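Local coordinates for alpha-1,6-mannanase (PDB 4V1S), which probably hydrolyses alpha-1,6-mannosidic linkages, as a family 76 glycoside hydrolase and alpha-mannanase homologue of a gut symbiont, at residues Y142-D154 and I203-L215. Numbering follows the deposited sequence.
Sequences YDENGWTAIGLCD and ICSAVTMLSCMKL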
ATOM      1  N   TYR A 142     -10.773  -0.692   8.663  1.00 10.28           N
ATOM      2  CA  TYR A 142     -11.305  -0.556   7.319  1.00  9.74           C
ATOM      3  C   TYR A 142     -10.156  -0.286   6.341  1.00 10.62           C
ATOM      4  O   TYR A 142     -10.220  -0.742   5.206  1.00 11.64           O
ATOM      5  CB  TYR A 142     -12.413   0.509   7.257  1.00  9.36           C
ATOM      6  CG  TYR A 142     -13.592   0.165   8.139  1.00 11.67           C
ATOM      7  CD1 TYR A 142     -14.476  -0.834   7.779  1.00 12.59           C
ATOM      8  CD2 TYR A 142     -13.800   0.800   9.360  1.00 11.93           C
ATOM      9  CE1 TYR A 142     -15.563  -1.171   8.597  1.00 11.25           C
ATOM     10  CE2 TYR A 142     -14.880   0.454  10.173  1.00 13.24           C
ATOM     11  CZ  TYR A 142     -15.762  -0.530   9.773  1.00 12.22           C
ATOM     12  OH  TYR A 142     -16.850  -0.887  10.553  1.00 12.91           O
ATOM     13  N   ASP A 143      -9.107   0.404   6.789  1.00 10.65           N
ATOM     14  CA  ASP A 143      -7.952   0.632   5.935  1.00 10.03           C
ATOM     15  C   ASP A 143      -7.178  -0.655   5.629  1.00  9.53           C
ATOM     16  O   ASP A 143      -6.872  -0.920   4.470  1.00 10.14           O
ATOM     17  CB  ASP A 143      -7.034   1.759   6.434  1.00 12.05           C
ATOM     18  CG  ASP A 143      -6.422   1.485   7.794  1.00 11.68           C
ATOM     19  OD1 ASP A 143      -6.965   0.657   8.554  1.00 14.17           O
ATOM     20  OD2 ASP A 143      -5.395   2.126   8.133  1.00 16.61           O
ATOM     21  N   GLU A 144      -6.919  -1.473   6.653  1.00 10.50           N
ATOM     22  CA  GLU A 144      -6.167  -2.712   6.450  1.00 10.69           C
ATOM     23  C   GLU A 144      -6.860  -3.570   5.386  1.00 11.21           C
ATOM     24  O   GLU A 144      -6.201  -4.201   4.557  1.00  9.91           O
ATOM     25  CB  GLU A 144      -6.029  -3.518   7.746  1.00 11.56           C
ATOM     26  CG  GLU A 144      -5.099  -2.885   8.745  1.00 12.09           C
ATOM     27  CD  GLU A 144      -5.003  -3.631  10.065  1.00 11.00           C
ATOM     28  OE1 GLU A 144      -5.812  -4.554  10.312  1.00 12.78           O
ATOM     29  OE2 GLU A 144      -4.123  -3.232  10.902  1.00 13.13           O
ATOM     30  N   ASN A 145      -8.190  -3.595   5.433  1.00  9.83           N
ATOM     31  CA  ASN A 145      -8.947  -4.356   4.448  1.00 10.14           C
ATOM     32  C   ASN A 145      -8.783  -3.832   3.026  1.00 10.02           C
ATOM     33  O   ASN A 145      -8.736  -4.624   2.083  1.00 11.04           O
ATOM     34  CB  ASN A 145     -10.431  -4.527   4.861  1.00 11.08           C
ATOM     35  CG  ASN A 145     -10.583  -5.694   5.824  1.00 11.10           C
ATOM     36  OD1 ASN A 145     -10.869  -6.806   5.413  1.00 10.90           O
ATOM     37  ND2 ASN A 145     -10.273  -5.462   7.094  1.00 10.70           N
ATOM     38  N   GLY A 146      -8.690  -2.512   2.877  1.00  9.88           N
ATOM     39  CA  GLY A 146      -8.448  -1.884   1.579  1.00  9.95           C
ATOM     40  C   GLY A 146      -7.057  -2.101   1.038  1.00 10.58           C
ATOM     41  O   GLY A 146      -6.879  -2.448  -0.126  1.00 10.38           O
ATOM     42  N   TRP A 147      -6.050  -1.957   1.900  1.00  9.31           N
ATOM     43  CA  TRP A 147      -4.704  -2.301   1.501  1.00  9.50           C
ATOM     44  C   TRP A 147      -4.614  -3.711   0.987  1.00  9.38           C
ATOM     45  O   TRP A 147      -3.930  -4.001   0.002  1.00 11.63           O
ATOM     46  CB  TRP A 147      -3.758  -2.203   2.707  1.00 10.20           C
ATOM     47  CG  TRP A 147      -3.242  -0.860   3.214  1.00  9.95           C
ATOM     48  CD1 TRP A 147      -3.880   0.048   4.037  1.00 11.80           C
ATOM     49  CD2 TRP A 147      -1.912  -0.365   3.045  1.00 10.13           C
ATOM     50  NE1 TRP A 147      -3.029   1.078   4.360  1.00 11.99           N
ATOM     51  CE2 TRP A 147      -1.811   0.846   3.783  1.00 10.85           C
ATOM     52  CE3 TRP A 147      -0.784  -0.833   2.354  1.00 10.98           C
ATOM     53  CZ2 TRP A 147      -0.616   1.590   3.856  1.00 10.66           C
ATOM     54  CZ3 TRP A 147       0.387  -0.080   2.408  1.00 12.84           C
ATOM     55  CH2 TRP A 147       0.462   1.111   3.166  1.00 11.99           C
ATOM     56  N   THR A 148      -5.320  -4.617   1.680  1.00  9.27           N
ATOM     57  CA  THR A 148      -5.271  -6.043   1.340  1.00  9.44           C
ATOM     58  C   THR A 148      -6.030  -6.305   0.037  1.00  9.08           C
ATOM     59  O   THR A 148      -5.520  -6.998  -0.848  1.00 10.61           O
ATOM     60  CB  THR A 148      -5.838  -6.907   2.478  1.00 10.48           C
ATOM     61  OG1 THR A 148      -5.081  -6.653   3.672  1.00 10.97           O
ATOM     62  CG2 THR A 148      -5.788  -8.361   2.149  1.00 12.06           C
ATOM     63  N   ALA A 149      -7.215  -5.684  -0.108  1.00  9.82           N
ATOM     64  CA  ALA A 149      -8.001  -5.814  -1.324  1.00  9.73           C
ATOM     65  C   ALA A 149      -7.207  -5.430  -2.576  1.00 10.46           C
ATOM     66  O   ALA A 149      -7.293  -6.101  -3.585  1.00 11.71           O
ATOM     67  CB  ALA A 149      -9.285  -4.994  -1.223  1.00 10.62           C
ATOM     68  N   ILE A 150      -6.434  -4.362  -2.496  1.00 10.97           N
ATOM     69  CA  ILE A 150      -5.571  -3.926  -3.599  1.00 10.79           C
ATOM     70  C   ILE A 150      -4.653  -5.070  -3.989  1.00  9.35           C
ATOM     71  O   ILE A 150      -4.584  -5.429  -5.158  1.00 12.12           O
ATOM     72  CB  ILE A 150      -4.771  -2.681  -3.177  1.00 10.91           C
ATOM     73  CG1 ILE A 150      -5.681  -1.444  -3.106  1.00 11.60           C
ATOM     74  CG2 ILE A 150      -3.658  -2.392  -4.164  1.00 12.36           C
ATOM     75  CD1 ILE A 150      -5.101  -0.359  -2.198  1.00 11.11           C
ATOM     76  N   GLY A 151      -3.943  -5.643  -3.010  1.00 10.43           N
ATOM     77  CA  GLY A 151      -2.987  -6.741  -3.278  1.00  9.88           C
ATOM     78  C   GLY A 151      -3.709  -7.956  -3.874  1.00 11.14           C
ATOM     79  O   GLY A 151      -3.189  -8.588  -4.803  1.00 12.54           O
ATOM     80  N   LEU A 152      -4.892  -8.297  -3.330  1.00 10.07           N
ATOM     81  CA  LEU A 152      -5.624  -9.464  -3.828  1.00 10.61           C
ATOM     82  C   LEU A 152      -6.160  -9.256  -5.243  1.00 11.27           C
ATOM     83  O   LEU A 152      -6.173 -10.194  -6.030  1.00 13.12           O
ATOM     84  CB  LEU A 152      -6.727  -9.879  -2.854  1.00 11.28           C
ATOM     85  CG  LEU A 152      -6.233 -10.270  -1.445  1.00 11.89           C
ATOM     86  CD1 LEU A 152      -7.426 -10.446  -0.518  1.00 14.14           C
ATOM     87  CD2 LEU A 152      -5.413 -11.557  -1.530  1.00 13.83           C
ATOM     88  N   CYS A 153      -6.571  -8.030  -5.568  1.00 10.54           N
ATOM     89  CA  CYS A 153      -6.950  -7.721  -6.949  1.00 13.22           C
ATOM     90  C   CYS A 153      -5.760  -7.951  -7.864  1.00 13.66           C
ATOM     91  O   CYS A 153      -5.888  -8.574  -8.925  1.00 13.91           O
ATOM     92  CB  CYS A 153      -7.440  -6.277  -7.107  1.00 14.45           C
ATOM     93  SG  CYS A 153      -9.051  -5.904  -6.421  1.00 14.54           S
ATOM     94  N   ASP A 154      -4.599  -7.432  -7.475  1.00 11.64           N
ATOM     95  CA  ASP A 154      -3.408  -7.602  -8.302  1.00 12.67           C
ATOM     96  C   ASP A 154      -2.979  -9.079  -8.399  1.00 13.47           C
ATOM     97  O   ASP A 154      -2.518  -9.523  -9.453  1.00 13.91           O
ATOM     98  CB  ASP A 154      -2.271  -6.713  -7.761  1.00 11.81           C
ATOM     99  CG  ASP A 154      -2.530  -5.232  -8.025  1.00 13.85           C
ATOM    100  OD1 ASP A 154      -3.240  -4.926  -8.997  1.00 18.56           O
ATOM    101  OD2 ASP A 154      -2.008  -4.371  -7.286  1.00 15.31           O
ATOM    102  N   ILE A 203      -6.876   7.741   4.632  1.00 11.04           N
ATOM    103  CA  ILE A 203      -6.321   6.478   4.140  1.00 10.52           C
ATOM    104  C   ILE A 203      -7.450   5.491   3.850  1.00 11.16           C
ATOM    105  O   ILE A 203      -7.381   4.755   2.865  1.00 11.35           O
ATOM    106  CB  ILE A 203      -5.234   5.869   5.048  1.00 11.30           C
ATOM    107  CG1 ILE A 203      -4.578   4.652   4.365  1.00 11.04           C
ATOM    108  CG2 ILE A 203      -5.773   5.516   6.428  1.00 12.30           C
ATOM    109  CD1 ILE A 203      -3.883   4.975   3.050  1.00 12.31           C
ATOM    110  N   CYS A 204      -8.483   5.480   4.691  1.00 10.42           N
ATOM    111  CA  CYS A 204      -9.633   4.633   4.436  1.00 10.16           C
ATOM    112  C   CYS A 204     -10.355   5.001   3.135  1.00 10.89           C
ATOM    113  O   CYS A 204     -10.665   4.106   2.363  1.00 11.29           O
ATOM    114  CB  CYS A 204     -10.594   4.672   5.614  1.00 12.86           C
ATOM    115  SG  CYS A 204      -9.830   4.153   7.149  1.00 13.57           S
ATOM    116  N   SER A 205     -10.592   6.299   2.888  1.00 10.15           N
ATOM    117  CA  SER A 205     -11.092   6.728   1.588  1.00 12.01           C
ATOM    118  C   SER A 205     -10.223   6.202   0.457  1.00 12.71           C
ATOM    119  O   SER A 205     -10.713   5.617  -0.506  1.00 11.69           O
ATOM    120  CB  SER A 205     -11.122   8.250   1.469  1.00 12.89           C
ATOM    121  OG  SER A 205     -12.154   8.829   2.261  1.00 13.76           O
ATOM    122  N   ALA A 206      -8.928   6.450   0.586  1.00 10.51           N
ATOM    123  CA  ALA A 206      -7.998   6.265  -0.522  1.00  9.82           C
ATOM    124  C   ALA A 206      -7.795   4.807  -0.920  1.00 11.75           C
ATOM    125  O   ALA A 206      -7.856   4.459  -2.119  1.00 11.68           O
ATOM    126  CB  ALA A 206      -6.672   6.953  -0.194  1.00 10.56           C
ATOM    127  N   VAL A 207      -7.570   3.926   0.042  1.00 11.62           N
ATOM    128  CA  VAL A 207      -7.407   2.523  -0.312  1.00 11.56           C
ATOM    129  C   VAL A 207      -8.745   1.908  -0.771  1.00 10.57           C
ATOM    130  O   VAL A 207      -8.782   0.984  -1.590  1.00 11.99           O
ATOM    131  CB  VAL A 207      -6.792   1.654   0.807  1.00 10.88           C
ATOM    132  CG1 VAL A 207      -5.390   2.128   1.122  1.00 11.79           C
ATOM    133  CG2 VAL A 207      -7.654   1.572   2.063  1.00 12.91           C
ATOM    134  N   THR A 208      -9.862   2.403  -0.226  1.00  9.85           N
ATOM    135  CA  THR A 208     -11.150   1.911  -0.670  1.00 11.38           C
ATOM    136  C   THR A 208     -11.431   2.371  -2.122  1.00 12.41           C
ATOM    137  O   THR A 208     -11.895   1.579  -2.942  1.00 13.43           O
ATOM    138  CB  THR A 208     -12.252   2.318   0.313  1.00 10.89           C
ATOM    139  OG1 THR A 208     -11.982   1.792   1.591  1.00 11.64           O
ATOM    140  CG2 THR A 208     -13.608   1.835  -0.105  1.00 12.29           C
ATOM    141  N   MET A 209     -11.120   3.632  -2.441  1.00 12.17           N
ATOM    142  CA  MET A 209     -11.239   4.102  -3.788  1.00 11.98           C
ATOM    143  C   MET A 209     -10.401   3.301  -4.775  1.00 13.22           C
ATOM    144  O   MET A 209     -10.892   2.902  -5.832  1.00 13.29           O
ATOM    145  CB  MET A 209     -10.852   5.582  -3.902  1.00 11.35           C
ATOM    146  CG  MET A 209     -11.888   6.533  -3.291  1.00 12.25           C
ATOM    147  SD  MET A 209     -11.271   8.204  -2.963  1.00 13.44           S
ATOM    148  CE  MET A 209     -10.468   8.571  -4.519  1.00 14.85           C
ATOM    149  N   LEU A 210      -9.146   3.046  -4.432  1.00 11.96           N
ATOM    150  CA  LEU A 210      -8.280   2.326  -5.339  1.00 12.57           C
ATOM    151  C   LEU A 210      -8.795   0.893  -5.529  1.00 12.34           C
ATOM    152  O   LEU A 210      -8.825   0.388  -6.645  1.00 13.11           O
ATOM    153  CB  LEU A 210      -6.825   2.353  -4.863  1.00 11.35           C
ATOM    154  CG  LEU A 210      -5.855   1.687  -5.840  1.00 12.17           C
ATOM    155  CD1 LEU A 210      -5.886   2.346  -7.217  1.00 12.93           C
ATOM    156  CD2 LEU A 210      -4.444   1.736  -5.300  1.00 12.17           C
ATOM    157  N   SER A 211      -9.212   0.257  -4.442  1.00 11.40           N
ATOM    158  CA  SER A 211      -9.775  -1.092  -4.502  1.00 11.08           C
ATOM    159  C   SER A 211     -11.016  -1.123  -5.392  1.00 12.80           C
ATOM    160  O   SER A 211     -11.183  -2.023  -6.233  1.00 13.01           O
ATOM    161  CB  SER A 211     -10.142  -1.592  -3.105  1.00 12.76           C
ATOM    162  OG  SER A 211      -9.013  -1.750  -2.264  1.00 13.11           O
ATOM    163  N   CYS A 212     -11.902  -0.145  -5.187  1.00 12.59           N
ATOM    164  CA  CYS A 212     -13.102  -0.005  -6.015  1.00 12.66           C
ATOM    165  C   CYS A 212     -12.744   0.111  -7.495  1.00 13.86           C
ATOM    166  O   CYS A 212     -13.350  -0.547  -8.336  1.00 14.45           O
ATOM    167  CB  CYS A 212     -13.931   1.220  -5.598  1.00 14.14           C
ATOM    168  SG  CYS A 212     -14.956   1.005  -4.139  1.00 14.62           S
ATOM    169  N   MET A 213     -11.759   0.948  -7.812  1.00 14.23           N
ATOM    170  CA  MET A 213     -11.372   1.123  -9.208  1.00 14.93           C
ATOM    171  C   MET A 213     -10.762  -0.150  -9.808  1.00 13.64           C
ATOM    172  O   MET A 213     -11.042  -0.489 -10.975  1.00 16.19           O
ATOM    173  CB  MET A 213     -10.455   2.330  -9.380  1.00 14.93           C
ATOM    174  CG  MET A 213     -11.153   3.652  -9.099  1.00 15.34           C
ATOM    175  SD  MET A 213     -12.736   3.878  -9.968  1.00 16.77           S
ATOM    176  CE  MET A 213     -12.253   3.588 -11.664  1.00 18.04           C
ATOM    177  N   LYS A 214      -9.978  -0.873  -9.015  1.00 13.67           N
ATOM    178  CA  LYS A 214      -9.408  -2.127  -9.481  1.00 12.90           C
ATOM    179  C   LYS A 214     -10.494  -3.161  -9.715  1.00 15.33           C
ATOM    180  O   LYS A 214     -10.495  -3.846 -10.750  1.00 17.92           O
ATOM    181  CB  LYS A 214      -8.311  -2.633  -8.530  1.00 14.39           C
ATOM    182  CG  LYS A 214      -7.025  -1.809  -8.581  1.00 15.00           C
ATOM    183  CD  LYS A 214      -5.952  -2.283  -7.627  1.00 16.92           C
ATOM    184  CE  LYS A 214      -4.614  -1.665  -8.017  1.00 21.42           C
ATOM    185  NZ  LYS A 214      -4.033  -2.350  -9.197  1.00 17.41           N
ATOM    186  N   LEU A 215     -11.449  -3.248  -8.791  1.00 14.78           N
ATOM    187  CA  LEU A 215     -12.569  -4.169  -8.974  1.00 15.68           C
ATOM    188  C   LEU A 215     -13.548  -3.740 -10.086  1.00 17.69           C
ATOM    189  O   LEU A 215     -14.148  -4.597 -10.759  1.00 19.51           O
ATOM    190  CB  LEU A 215     -13.285  -4.433  -7.654  1.00 16.69           C
ATOM    191  CG  LEU A 215     -12.671  -5.621  -6.899  1.00 20.16           C
ATOM    192  CD1 LEU A 215     -13.074  -5.622  -5.442  1.00 23.21           C
ATOM    193  CD2 LEU A 215     -13.068  -6.950  -7.548  1.00 21.69           C
TER
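V207 presses against G146, its CG2 lying 3.6 Å from G146 CA, and this bare patch of backbone lets segments 142-154 and 203-215 run roughly parallel, their axes 8.1 Å apart at closest approach and crossing at 28°. The knob of V207 fills a hole formed by D143, G146, W147 and I150, while its other methyl, CG1, sits over the five-membered ring of W147, 4.2 Å from the centroid, in a CH-pi contact. I150 returns the interlock among V207, L210, S211 and K214; with CG1 anti to its own carbonyl carbon (chi1 -72°), its CD1 reaches L210 CD2 at 3.8 Å. The S211 hydroxyl meets A149 CB yet donates back to V207 O, so this buried polar group is satisfied within its own helix. Further along, C153 CA and K214 CA stand 6.6 Å apart. Here C153 SG packs on L215 CG, and at the partly exposed margin K214 NZ bridges to the syn lone pair of D154 OD1 at 2.7 Å. At the other end, D143 OD2 and W147 NE1 both hydrogen-bond a glycerol, probably from the crystallisation liquor, that may mark a pocket. Such near-parallel, successive inner helices are characteristic of the (α/α)6 barrel of family 76.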